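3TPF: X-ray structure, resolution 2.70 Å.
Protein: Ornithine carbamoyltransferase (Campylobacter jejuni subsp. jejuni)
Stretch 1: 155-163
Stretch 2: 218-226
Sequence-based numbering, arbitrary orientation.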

# COMPACT_ATOMS: atom_id res chain seq x y z
N SER B 155 -21.41 5.75 25.25
CA SER B 155 -22.47 5.16 24.39
C SER B 155 -22.01 5.12 22.92
O SER B 155 -22.74 5.53 22.00
CB SER B 155 -23.80 5.87 24.55
OG SER B 155 -23.89 6.95 23.61
N ASN B 156 -20.82 4.61 22.70
CA ASN B 156 -20.21 4.58 21.38
C ASN B 156 -20.55 3.29 20.59
O ASN B 156 -21.38 2.49 21.02
CB ASN B 156 -18.69 4.72 21.50
CG ASN B 156 -18.05 3.53 22.18
OD1 ASN B 156 -18.73 2.59 22.53
ND2 ASN B 156 -16.76 3.57 22.37
N ASN B 157 -19.92 3.13 19.44
CA ASN B 157 -20.10 1.89 18.62
C ASN B 157 -19.85 0.58 19.37
O ASN B 157 -20.61 -0.37 19.24
CB ASN B 157 -19.22 1.90 17.33
CG ASN B 157 -17.77 2.15 17.61
OD1 ASN B 157 -17.31 2.12 18.76
ND2 ASN B 157 -17.03 2.44 16.55
N MSE B 158 -18.79 0.55 20.15
CA MSE B 158 -18.38 -0.65 20.94
C MSE B 158 -19.46 -1.06 21.93
O MSE B 158 -19.75 -2.26 22.14
CB MSE B 158 -17.12 -0.38 21.75
CG MSE B 158 -15.88 -0.65 20.95
SE MSE B 158 -15.75 -2.52 20.38
CE MSE B 158 -15.67 -3.43 22.15
N CYS B 159 -20.09 -0.06 22.53
CA CYS B 159 -21.17 -0.25 23.48
C CYS B 159 -22.37 -0.87 22.80
O CYS B 159 -22.98 -1.82 23.29
CB CYS B 159 -21.58 1.11 24.09
SG CYS B 159 -22.98 1.01 25.18
N ASN B 160 -22.73 -0.27 21.67
CA ASN B 160 -23.82 -0.75 20.87
C ASN B 160 -23.63 -2.23 20.51
O ASN B 160 -24.51 -3.06 20.67
CB ASN B 160 -23.87 0.01 19.56
CG ASN B 160 -24.27 1.41 19.71
OD1 ASN B 160 -25.05 1.78 20.58
ND2 ASN B 160 -23.80 2.22 18.79
N SER B 161 -22.47 -2.54 19.99
CA SER B 161 -22.23 -3.86 19.52
C SER B 161 -22.14 -4.85 20.67
O SER B 161 -22.61 -6.00 20.54
CB SER B 161 -20.96 -3.91 18.71
OG SER B 161 -21.11 -3.19 17.51
N TRP B 162 -21.61 -4.42 21.83
CA TRP B 162 -21.69 -5.32 23.03
C TRP B 162 -23.12 -5.52 23.50
O TRP B 162 -23.53 -6.61 23.88
CB TRP B 162 -20.76 -4.94 24.17
CG TRP B 162 -19.50 -5.83 24.13
CD1 TRP B 162 -18.27 -5.42 23.86
CD2 TRP B 162 -19.42 -7.27 24.26
NE1 TRP B 162 -17.41 -6.50 23.80
CE2 TRP B 162 -18.10 -7.63 24.06
CE3 TRP B 162 -20.33 -8.26 24.51
CZ2 TRP B 162 -17.64 -8.92 24.14
CZ3 TRP B 162 -19.89 -9.56 24.59
CH2 TRP B 162 -18.54 -9.88 24.38
N LEU B 163 -23.88 -4.45 23.43
CA LEU B 163 -25.25 -4.51 23.94
C LEU B 163 -26.01 -5.55 23.14
O LEU B 163 -26.59 -6.49 23.68
CB LEU B 163 -25.96 -3.14 23.88
CG LEU B 163 -27.46 -3.06 24.11
CD1 LEU B 163 -27.79 -3.73 25.44
CD2 LEU B 163 -27.96 -1.61 24.06
N VAL B 218 -14.56 -7.57 32.28
CA VAL B 218 -14.73 -6.12 32.31
C VAL B 218 -14.18 -5.53 31.05
O VAL B 218 -13.06 -5.81 30.64
CB VAL B 218 -14.01 -5.44 33.48
CG1 VAL B 218 -14.20 -3.93 33.45
CG2 VAL B 218 -14.43 -6.01 34.83
N ILE B 219 -15.02 -4.77 30.38
CA ILE B 219 -14.65 -4.21 29.08
C ILE B 219 -14.71 -2.73 29.13
O ILE B 219 -15.71 -2.16 29.59
CB ILE B 219 -15.64 -4.65 28.00
CG1 ILE B 219 -15.70 -6.21 27.96
CG2 ILE B 219 -15.27 -3.97 26.70
CD1 ILE B 219 -16.52 -6.76 26.83
N THR B 220 -13.68 -2.08 28.64
CA THR B 220 -13.70 -0.65 28.59
C THR B 220 -13.13 -0.18 27.30
O THR B 220 -12.61 -0.95 26.51
CB THR B 220 -12.95 -0.04 29.76
OG1 THR B 220 -13.30 1.34 29.88
CG2 THR B 220 -11.50 -0.17 29.59
N ASP B 221 -13.24 1.11 27.07
CA ASP B 221 -12.79 1.72 25.81
C ASP B 221 -12.52 3.20 25.99
O ASP B 221 -12.97 3.83 26.96
CB ASP B 221 -13.87 1.52 24.74
CG ASP B 221 -13.38 1.85 23.31
OD1 ASP B 221 -12.15 1.99 23.05
OD2 ASP B 221 -14.26 1.93 22.43
N THR B 222 -11.80 3.76 25.03
CA THR B 222 -11.48 5.20 25.06
C THR B 222 -12.75 6.00 25.19
O THR B 222 -13.80 5.60 24.73
CB THR B 222 -10.83 5.68 23.76
OG1 THR B 222 -11.85 5.96 22.83
CG2 THR B 222 -9.94 4.59 23.10
N TRP B 223 -12.64 7.15 25.79
CA TRP B 223 -13.82 8.00 26.04
C TRP B 223 -14.01 9.02 24.94
O TRP B 223 -15.12 9.36 24.55
CB TRP B 223 -13.62 8.77 27.32
CG TRP B 223 -13.54 7.94 28.54
CD1 TRP B 223 -14.14 6.75 28.78
CD2 TRP B 223 -12.86 8.28 29.71
NE1 TRP B 223 -13.84 6.30 30.03
CE2 TRP B 223 -13.06 7.25 30.64
CE3 TRP B 223 -12.09 9.39 30.09
CZ2 TRP B 223 -12.54 7.28 31.93
CZ3 TRP B 223 -11.54 9.42 31.37
CH2 TRP B 223 -11.77 8.37 32.28
N VAL B 224 -12.89 9.54 24.51
CA VAL B 224 -12.86 10.41 23.37
C VAL B 224 -12.87 9.50 22.14
O VAL B 224 -11.84 8.99 21.70
CB VAL B 224 -11.66 11.34 23.48
CG1 VAL B 224 -11.51 12.14 22.19
CG2 VAL B 224 -11.88 12.19 24.71
N SER B 225 -14.08 9.32 21.63
CA SER B 225 -14.35 8.39 20.53
C SER B 225 -14.03 9.04 19.17
O SER B 225 -14.40 10.19 18.92
CB SER B 225 -15.77 7.80 20.62
OG SER B 225 -15.92 6.92 21.75
N MSE B 226 -13.35 8.28 18.32
CA MSE B 226 -12.67 8.78 17.11
C MSE B 226 -13.55 9.59 16.19
O MSE B 226 -14.66 9.17 15.85
CB MSE B 226 -12.10 7.61 16.31

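The contact between these stretches is small, burying 267 Å² in all, and it is made by one side of a helix start lying against a strand and the loop that follows. It is polar at one end and apolar at the other. Asn 156, Met 158, Trp 162, Ile 219 and Asp 221 are all buried.

At the polar end stands Asn 156, the N-cap residue of the helix. With chi1 at 66° (p), its amide folds back over the first turn, so that OD1 accepts the capping bond from N of Cys 159 at 3.0 Å; that N also gives O of Asn 156 a weak bond. The same conformation leaves ND2 facing the loop, where it donates a weak hydrogen bond to OD2 of Asp 221 (3.0 Å, N-H...O angle 129°) and lies 3.5 Å from OG of Ser 225, a less certain approach because Ser 225 is poorly ordered and partly exposed. Asparagine suits this place because one short side chain carries both an acceptor for the helix and a donor for the loop.

Asp 221 is similarly divided. Its t rotamer carries OD2 to the helix, while OD1 accepts a weak bond from N of Thr 222 at 2.7 Å, tying the carboxylate to its own loop. CG of Met 158, a selenomethionine, packs 3.4 Å from OD2 of Asp 221; chi1, chi2 and chi3 are all m, curling this flexible apolar chain compactly into buried space between Asn 156 and Trp 162.

One helical turn after Met 158, Trp 162 meets Ile 219. With chi1 at -100°, between wells, Trp 162 presents one indole face to Ile 219, which, m then t, extends CD1 over it, 3.5 Å from the five-membered ring centroid and 3.2 Å from NE1. In this CH-pi contact a slim methyl fits against the flat ring, while NE1 finds its hydrogen bond elsewhere in the structure.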